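P91 (PDB 4ZI5) hydrolyses phosphotriesters as a promiscuous activity of an alpha/beta hydrolase that resembles the dienelactone hydrolases. Local coordinates at residues 13-18 with 34-39; 30-35 with 115-120. All coordinates share one frame; numbering follows the deposited sequence.

Interaction 1: 13-18 with 34-39; sequences AMTARK and WDEGKS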
ATOM      1  N   ALA A  13       3.888  28.912  10.414  1.00 42.71           N
ATOM      2  CA  ALA A  13       4.142  27.697  11.197  1.00 37.64           C
ATOM      3  C   ALA A  13       2.881  27.152  11.901  1.00 34.42           C
ATOM      4  O   ALA A  13       1.907  27.875  12.146  1.00 31.53           O
ATOM      5  CB  ALA A  13       5.258  27.937  12.209  1.00 37.20           C
ATOM      6  N   MET A  14       2.913  25.859  12.205  1.00 28.73           N
ATOM      7  CA  MET A  14       1.840  25.227  12.956  1.00 24.08           C
ATOM      8  C   MET A  14       1.967  25.612  14.427  1.00 22.53           C
ATOM      9  O   MET A  14       3.038  25.996  14.878  1.00 21.50           O
ATOM     10  CB  MET A  14       1.915  23.710  12.783  1.00 23.76           C
ATOM     11  CG  MET A  14       1.809  23.251  11.328  1.00 22.34           C
ATOM     12  SD  MET A  14       0.278  23.773  10.534  1.00 22.56           S
ATOM     13  CE  MET A  14       0.735  25.225   9.580  1.00 23.68           C
ATOM     14  N   THR A  15       0.880  25.496  15.173  1.00 19.84           N
ATOM     15  CA  THR A  15       0.913  25.791  16.616  1.00 20.33           C
ATOM     16  C   THR A  15       0.569  24.557  17.409  1.00 18.91           C
ATOM     17  O   THR A  15      -0.042  23.611  16.884  1.00 17.12           O
ATOM     18  CB  THR A  15      -0.076  26.920  16.954  1.00 22.18           C
ATOM     19  OG1 THR A  15       0.139  27.999  16.044  1.00 24.88           O
ATOM     20  CG2 THR A  15       0.137  27.455  18.372  1.00 22.93           C
ATOM     21  N   ALA A  16       0.981  24.550  18.677  1.00 16.75           N
ATOM     22  CA  ALA A  16       0.682  23.433  19.559  1.00 16.31           C
ATOM     23  C   ALA A  16       0.302  23.964  20.928  1.00 16.74           C
ATOM     24  O   ALA A  16       0.795  25.018  21.352  1.00 17.92           O
ATOM     25  CB  ALA A  16       1.872  22.504  19.662  1.00 15.89           C
ATOM     26  N   ARG A  17      -0.501  23.193  21.646  1.00 15.40           N
ATOM     27  CA  ARG A  17      -0.862  23.556  23.012  1.00 15.11           C
ATOM     28  C   ARG A  17      -1.066  22.299  23.821  1.00 16.81           C
ATOM     29  O   ARG A  17      -1.471  21.258  23.282  1.00 15.00           O
ATOM     30  CB  ARG A  17      -2.117  24.421  22.999  1.00 14.94           C
ATOM     31  CG  ARG A  17      -3.415  23.704  22.629  1.00 14.82           C
ATOM     32  CD  ARG A  17      -4.566  24.678  22.605  1.00 14.71           C
ATOM     33  NE  ARG A  17      -5.881  24.068  22.364  1.00 14.09           N
ATOM     34  CZ  ARG A  17      -6.659  24.286  21.302  1.00 14.66           C
ATOM     35  NH1 ARG A  17      -6.259  25.043  20.275  1.00 14.41           N
ATOM     36  NH2 ARG A  17      -7.856  23.698  21.256  1.00 14.73           N
ATOM     37  N   LYS A  18      -0.826  22.395  25.135  1.00 17.00           N
ATOM     38  CA  LYS A  18      -1.059  21.264  26.019  1.00 18.29           C
ATOM     39  C   LYS A  18      -2.545  21.088  26.273  1.00 17.85           C
ATOM     40  O   LYS A  18      -3.299  22.077  26.311  1.00 18.88           O
ATOM     41  CB  LYS A  18      -0.301  21.439  27.333  1.00 20.07           C
ATOM     42  CG  LYS A  18       1.215  21.524  27.148  1.00 24.41           C
ATOM     43  CD  LYS A  18       1.809  20.288  26.491  1.00 27.62           C
ATOM     44  CE  LYS A  18       3.187  20.548  25.898  1.00 32.60           C
ATOM     45  NZ  LYS A  18       4.144  21.350  26.701  1.00 35.18           N
ATOM     46  N   TRP A  34      -2.470  22.299  15.574  1.00 15.00           N
ATOM     47  CA  TRP A  34      -3.377  22.798  14.547  1.00 15.72           C
ATOM     48  C   TRP A  34      -2.760  24.004  13.811  1.00 16.67           C
ATOM     49  O   TRP A  34      -1.790  24.629  14.295  1.00 16.18           O
ATOM     50  CB  TRP A  34      -4.763  23.132  15.165  1.00 15.53           C
ATOM     51  CG  TRP A  34      -4.829  24.476  15.815  1.00 15.73           C
ATOM     52  CD1 TRP A  34      -5.481  25.598  15.332  1.00 15.82           C
ATOM     53  CD2 TRP A  34      -4.203  24.877  17.049  1.00 15.12           C
ATOM     54  NE1 TRP A  34      -5.279  26.656  16.188  1.00 16.29           N
ATOM     55  CE2 TRP A  34      -4.516  26.238  17.253  1.00 14.93           C
ATOM     56  CE3 TRP A  34      -3.405  24.222  17.991  1.00 14.67           C
ATOM     57  CZ2 TRP A  34      -4.047  26.959  18.363  1.00 14.80           C
ATOM     58  CZ3 TRP A  34      -2.929  24.951  19.098  1.00 14.79           C
ATOM     59  CH2 TRP A  34      -3.248  26.295  19.263  1.00 14.28           C
ATOM     60  N   ASP A  35      -3.303  24.279  12.624  1.00 16.41           N
ATOM     61  CA  ASP A  35      -2.934  25.468  11.852  1.00 18.93           C
ATOM     62  C   ASP A  35      -3.872  26.613  12.234  1.00 20.42           C
ATOM     63  O   ASP A  35      -5.059  26.579  11.900  1.00 18.97           O
ATOM     64  CB  ASP A  35      -3.064  25.148  10.354  1.00 20.08           C
ATOM     65  CG  ASP A  35      -2.577  26.273   9.440  1.00 21.65           C
ATOM     66  OD1 ASP A  35      -2.184  27.375   9.892  1.00 23.56           O
ATOM     67  OD2 ASP A  35      -2.534  26.008   8.233  1.00 21.86           O
ATOM     68  N   GLU A  36      -3.337  27.637  12.914  1.00 21.80           N
ATOM     69  CA  GLU A  36      -4.111  28.864  13.230  1.00 24.02           C
ATOM     70  C   GLU A  36      -4.516  29.639  11.982  1.00 25.99           C
ATOM     71  O   GLU A  36      -5.483  30.402  12.016  1.00 25.51           O
ATOM     72  CB  GLU A  36      -3.322  29.825  14.130  1.00 24.66           C
ATOM     73  CG  GLU A  36      -2.978  29.280  15.497  1.00 26.38           C
ATOM     74  CD  GLU A  36      -2.331  30.324  16.414  1.00 29.39           C
ATOM     75  OE1 GLU A  36      -1.096  30.367  16.523  1.00 31.49           O
ATOM     76  OE2 GLU A  36      -3.072  31.096  17.044  1.00 35.46           O
ATOM     77  N   GLY A  37      -3.786  29.441  10.883  1.00 26.52           N
ATOM     78  CA  GLY A  37      -4.132  30.035   9.589  1.00 29.12           C
ATOM     79  C   GLY A  37      -5.414  29.509   8.971  1.00 31.61           C
ATOM     80  O   GLY A  37      -6.002  30.170   8.117  1.00 35.07           O
ATOM     81  N   LYS A  38      -5.848  28.320   9.390  1.00 31.21           N
ATOM     82  CA  LYS A  38      -7.096  27.730   8.949  1.00 31.94           C
ATOM     83  C   LYS A  38      -8.184  27.959   9.993  1.00 31.59           C
ATOM     84  O   LYS A  38      -7.992  27.709  11.180  1.00 29.41           O
ATOM     85  CB  LYS A  38      -6.883  26.234   8.724  1.00 32.86           C
ATOM     86  CG  LYS A  38      -8.082  25.478   8.186  1.00 34.79           C
ATOM     87  CD  LYS A  38      -7.630  24.108   7.696  1.00 35.01           C
ATOM     88  CE  LYS A  38      -8.777  23.245   7.205  1.00 35.85           C
ATOM     89  NZ  LYS A  38      -8.345  21.825   7.062  1.00 35.07           N
ATOM     90  N   SER A  39      -9.352  28.396   9.549  1.00 31.60           N
ATOM     91  CA  SER A  39     -10.444  28.696  10.458  1.00 33.19           C
ATOM     92  C   SER A  39     -11.518  27.605  10.413  1.00 31.24           C
ATOM     93  O   SER A  39     -11.789  27.045   9.359  1.00 31.18           O
ATOM     94  CB  SER A  39     -11.026  30.060  10.095  1.00 36.18           C
ATOM     95  OG  SER A  39     -11.629  30.639  11.229  1.00 42.75           O
TER
HETATM   96  O   HOH W   1      -0.559  27.960  13.306  1.00 23.71           O
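Thr15 and Trp34 face each other across an antiparallel beta hairpin, strands 15-23 and 26-34, which lies at one margin of the mixed sheet of this alpha/beta hydrolase. They form a hydrogen-bonded pair: Thr15 N reaches Trp34 O at 2.9 Å, nearly straight at 168°, and Trp34 N returns to Thr15 O at 3.1 Å. The indole of Trp34 has a partner on each face. Its side chain lies alongside that of Thr15 and points the same way, and on one face Thr15 CB makes a CH-pi contact, 4.1 Å from the centroid of the six-membered ring. On the opposite face Arg17 makes a cation-pi contact, its CZ 4.5 Å from the same centroid. The guanidinium does not lie flat; its plane is turned 70° from the ring, so that its edge dips NH1 to 3.4 Å from Trp34 CH2, while Glu119 takes NH1 in a salt bridge. An alanine in place of Trp34 would probably open a gap between Arg17 and Thr15 and leave the guanidinium without its aromatic support. The polar contacts centre on Thr15 OG1, which donates to Glu36 OE1 at 2.7 Å and accepts from a water that also donates to Ala13 O and accepts from Glu36 N. Met14 adds van der Waals packing beside helix 56-67: its methyl CE rests on the Asp35 carboxylate, 3.5 Å from Asp35 CG, with SD beside Asp35 CB. A type I turn runs from Asp35 to Lys38, and within it an Asx turn has Gly37 N approaching Asp35 OD1 from above the carboxylate plane at 2.8 Å.

Interaction 2: 30-35 with 115-120; sequences GEFHWD and TAQPEV
Glu119 lays its carboxylate against two aromatic rings without bonding to either. Its OE2 sits over one face of the Trp34 indole, offset toward the rim and 3.8 Å from Trp34 NE1, while OE1 comes within 3.5 Å of Phe32 CE2. An acid over an aromatic face would ordinarily be a poor match; here Arg17, on that same face of the indole, forms a salt bridge with OE2 and is likely to offset the negative charge. The Glu119 chain is bent at CD (chi2 92°). The carboxylate plane stands 44° from that of the Phe32 ring. Phe32 is the buried centre of the contact. Gln117 CG covers one face of its ring in a CH-pi contact, 3.9 Å from the centroid. Gln117 CB adds to this at 3.7 Å from Phe32 CZ. The arrangement belongs to the alpha/beta hydrolase fold: strand 26-34 of the sheet receives the connection from helix 100-115 to strand 120-121, which makes a type I turn from Gln117 to Val120, closed by Val120 N to Gln117 O at 3.1 Å. Ala71 and Leu73 of strand 71-74 also pack on Phe32. The amide of Gln117 bonds at both ends, NE2 to Ala113 O of the preceding helix and OE1 to Arg17 NH2, which is likely to keep the methylene groups over the ring. At the edge of Phe32, near the ring plane, Val120 CG2 lies 4.1 Å from CE1.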
ATOM      1  N   GLY A  30      -1.716  15.633  26.982  1.00 15.16           N
ATOM      2  CA  GLY A  30      -1.434  15.504  25.550  1.00 14.53           C
ATOM      3  C   GLY A  30      -1.000  16.837  24.944  1.00 15.12           C
ATOM      4  O   GLY A  30      -1.037  17.883  25.600  1.00 14.07           O
ATOM      5  N   GLU A  31      -0.622  16.806  23.668  1.00 15.80           N
ATOM      6  CA  GLU A  31      -0.250  18.012  22.938  1.00 15.60           C
ATOM      7  C   GLU A  31      -1.024  18.076  21.640  1.00 15.38           C
ATOM      8  O   GLU A  31      -0.965  17.147  20.830  1.00 14.66           O
ATOM      9  CB  GLU A  31       1.280  18.062  22.664  1.00 17.67           C
ATOM     10  CG  GLU A  31       1.745  19.412  22.151  1.00 17.99           C
ATOM     11  CD  GLU A  31       3.228  19.468  21.956  1.00 18.59           C
ATOM     12  OE1 GLU A  31       3.892  20.085  22.812  1.00 18.99           O
ATOM     13  OE2 GLU A  31       3.728  18.877  20.972  1.00 17.35           O
ATOM     14  N   PHE A  32      -1.756  19.178  21.472  1.00 14.01           N
ATOM     15  CA  PHE A  32      -2.701  19.386  20.382  1.00 13.39           C
ATOM     16  C   PHE A  32      -2.077  20.330  19.365  1.00 13.74           C
ATOM     17  O   PHE A  32      -1.645  21.431  19.718  1.00 12.70           O
ATOM     18  CB  PHE A  32      -3.984  19.987  20.931  1.00 13.03           C
ATOM     19  CG  PHE A  32      -5.030  20.249  19.909  1.00 13.30           C
ATOM     20  CD1 PHE A  32      -5.748  19.204  19.340  1.00 13.54           C
ATOM     21  CD2 PHE A  32      -5.338  21.559  19.534  1.00 13.87           C
ATOM     22  CE1 PHE A  32      -6.732  19.447  18.418  1.00 12.92           C
ATOM     23  CE2 PHE A  32      -6.332  21.824  18.614  1.00 14.19           C
ATOM     24  CZ  PHE A  32      -7.045  20.766  18.061  1.00 13.88           C
ATOM     25  N   HIS A  33      -2.063  19.889  18.097  1.00 13.69           N
ATOM     26  CA  HIS A  33      -1.472  20.628  16.989  1.00 14.43           C
ATOM     27  C   HIS A  33      -2.513  21.033  15.975  1.00 14.36           C
ATOM     28  O   HIS A  33      -3.336  20.214  15.541  1.00 13.85           O
ATOM     29  CB  HIS A  33      -0.421  19.770  16.302  1.00 15.25           C
ATOM     30  CG  HIS A  33       0.746  19.443  17.171  1.00 15.49           C
ATOM     31  ND1 HIS A  33       2.020  19.866  16.881  1.00 16.24           N
ATOM     32  CD2 HIS A  33       0.834  18.735  18.325  1.00 15.41           C
ATOM     33  CE1 HIS A  33       2.843  19.450  17.827  1.00 15.92           C
ATOM     34  NE2 HIS A  33       2.156  18.752  18.707  1.00 15.99           N
ATOM     35  N   TRP A  34      -2.470  22.299  15.574  1.00 15.00           N
ATOM     36  CA  TRP A  34      -3.377  22.798  14.547  1.00 15.72           C
ATOM     37  C   TRP A  34      -2.760  24.004  13.811  1.00 16.67           C
ATOM     38  O   TRP A  34      -1.790  24.629  14.295  1.00 16.18           O
ATOM     39  CB  TRP A  34      -4.763  23.132  15.165  1.00 15.53           C
ATOM     40  CG  TRP A  34      -4.829  24.476  15.815  1.00 15.73           C
ATOM     41  CD1 TRP A  34      -5.481  25.598  15.332  1.00 15.82           C
ATOM     42  CD2 TRP A  34      -4.203  24.877  17.049  1.00 15.12           C
ATOM     43  NE1 TRP A  34      -5.279  26.656  16.188  1.00 16.29           N
ATOM     44  CE2 TRP A  34      -4.516  26.238  17.253  1.00 14.93           C
ATOM     45  CE3 TRP A  34      -3.405  24.222  17.991  1.00 14.67           C
ATOM     46  CZ2 TRP A  34      -4.047  26.959  18.363  1.00 14.80           C
ATOM     47  CZ3 TRP A  34      -2.929  24.951  19.098  1.00 14.79           C
ATOM     48  CH2 TRP A  34      -3.248  26.295  19.263  1.00 14.28           C
ATOM     49  N   ASP A  35      -3.303  24.279  12.624  1.00 16.41           N
ATOM     50  CA  ASP A  35      -2.934  25.468  11.852  1.00 18.93           C
ATOM     51  C   ASP A  35      -3.872  26.613  12.234  1.00 20.42           C
ATOM     52  O   ASP A  35      -5.059  26.579  11.900  1.00 18.97           O
ATOM     53  CB  ASP A  35      -3.064  25.148  10.354  1.00 20.08           C
ATOM     54  CG  ASP A  35      -2.577  26.273   9.440  1.00 21.65           C
ATOM     55  OD1 ASP A  35      -2.184  27.375   9.892  1.00 23.56           O
ATOM     56  OD2 ASP A  35      -2.534  26.008   8.233  1.00 21.86           O
ATOM     57  N   THR A 115     -11.761  15.261  20.604  1.00 13.85           N
ATOM     58  CA  THR A 115     -13.098  15.691  20.183  1.00 15.20           C
ATOM     59  C   THR A 115     -13.625  16.890  21.001  1.00 15.26           C
ATOM     60  O   THR A 115     -14.416  17.670  20.510  1.00 14.46           O
ATOM     61  CB  THR A 115     -14.124  14.520  20.190  1.00 17.22           C
ATOM     62  OG1 THR A 115     -14.328  14.035  21.505  1.00 21.59           O
ATOM     63  CG2 THR A 115     -13.643  13.380  19.343  1.00 16.66           C
ATOM     64  N   ALA A 116     -13.111  17.045  22.212  1.00 14.72           N
ATOM     65  CA  ALA A 116     -13.340  18.228  23.027  1.00 16.08           C
ATOM     66  C   ALA A 116     -12.812  19.540  22.451  1.00 16.25           C
ATOM     67  O   ALA A 116     -13.297  20.603  22.845  1.00 16.65           O
ATOM     68  CB  ALA A 116     -12.747  18.020  24.390  1.00 16.04           C
ATOM     69  N   GLN A 117     -11.850  19.497  21.527  1.00 14.92           N
ATOM     70  CA  GLN A 117     -11.242  20.728  21.056  1.00 14.77           C
ATOM     71  C   GLN A 117     -12.141  21.353  20.012  1.00 14.74           C
ATOM     72  O   GLN A 117     -12.591  20.653  19.111  1.00 13.47           O
ATOM     73  CB  GLN A 117      -9.835  20.495  20.518  1.00 14.91           C
ATOM     74  CG  GLN A 117      -8.901  19.764  21.461  1.00 15.24           C
ATOM     75  CD  GLN A 117      -8.900  20.361  22.856  1.00 15.37           C
ATOM     76  OE1 GLN A 117      -8.715  21.570  23.013  1.00 16.04           O
ATOM     77  NE2 GLN A 117      -9.173  19.534  23.866  1.00 15.83           N
ATOM     78  N   PRO A 118     -12.403  22.682  20.114  1.00 15.78           N
ATOM     79  CA  PRO A 118     -13.366  23.297  19.174  1.00 15.28           C
ATOM     80  C   PRO A 118     -12.977  23.328  17.688  1.00 15.96           C
ATOM     81  O   PRO A 118     -13.850  23.506  16.829  1.00 16.26           O
ATOM     82  CB  PRO A 118     -13.547  24.726  19.719  1.00 15.87           C
ATOM     83  CG  PRO A 118     -13.116  24.635  21.145  1.00 16.57           C
ATOM     84  CD  PRO A 118     -11.999  23.639  21.166  1.00 16.02           C
ATOM     85  N   GLU A 119     -11.701  23.132  17.392  1.00 14.89           N
ATOM     86  CA  GLU A 119     -11.222  23.032  16.027  1.00 15.51           C
ATOM     87  C   GLU A 119     -11.545  21.697  15.345  1.00 15.84           C
ATOM     88  O   GLU A 119     -11.339  21.579  14.137  1.00 17.44           O
ATOM     89  CB  GLU A 119      -9.702  23.230  15.979  1.00 15.23           C
ATOM     90  CG  GLU A 119      -9.222  24.572  16.480  1.00 15.27           C
ATOM     91  CD  GLU A 119      -8.884  24.593  17.960  1.00 15.13           C
ATOM     92  OE1 GLU A 119      -9.300  23.684  18.740  1.00 14.57           O
ATOM     93  OE2 GLU A 119      -8.198  25.558  18.356  1.00 14.44           O
ATOM     94  N   VAL A 120     -12.027  20.717  16.101  1.00 14.90           N
ATOM     95  CA  VAL A 120     -12.272  19.361  15.593  1.00 15.21           C
ATOM     96  C   VAL A 120     -13.731  19.173  15.235  1.00 15.84           C
ATOM     97  O   VAL A 120     -14.608  19.408  16.059  1.00 14.74           O
ATOM     98  CB  VAL A 120     -11.862  18.299  16.647  1.00 15.00           C
ATOM     99  CG1 VAL A 120     -12.188  16.864  16.201  1.00 14.81           C
ATOM    100  CG2 VAL A 120     -10.368  18.406  16.923  1.00 14.89           C
TER

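Interactions 1 and 2 have centres about 9 Å apart and share Trp34 and Asp35, but Arg17 ties them more closely. From segment 13-18 it reaches segment 115-120 with a salt bridge, Arg17 NH1 to Glu119 OE2 at 2.8 Å, while its backbone O probably bonds Phe32 N, also at 2.8 Å. One face of Trp34 thus serves both contacts. Measured from the centre of each contact to the centre of the chain, interaction 1, at the surface, lies about 21 Å out and the partly buried interaction 2 about 16 Å. Neither includes Cys131, which sits in a probable nucleophile elbow after strand 125-130; both are structural packing along the first hairpin.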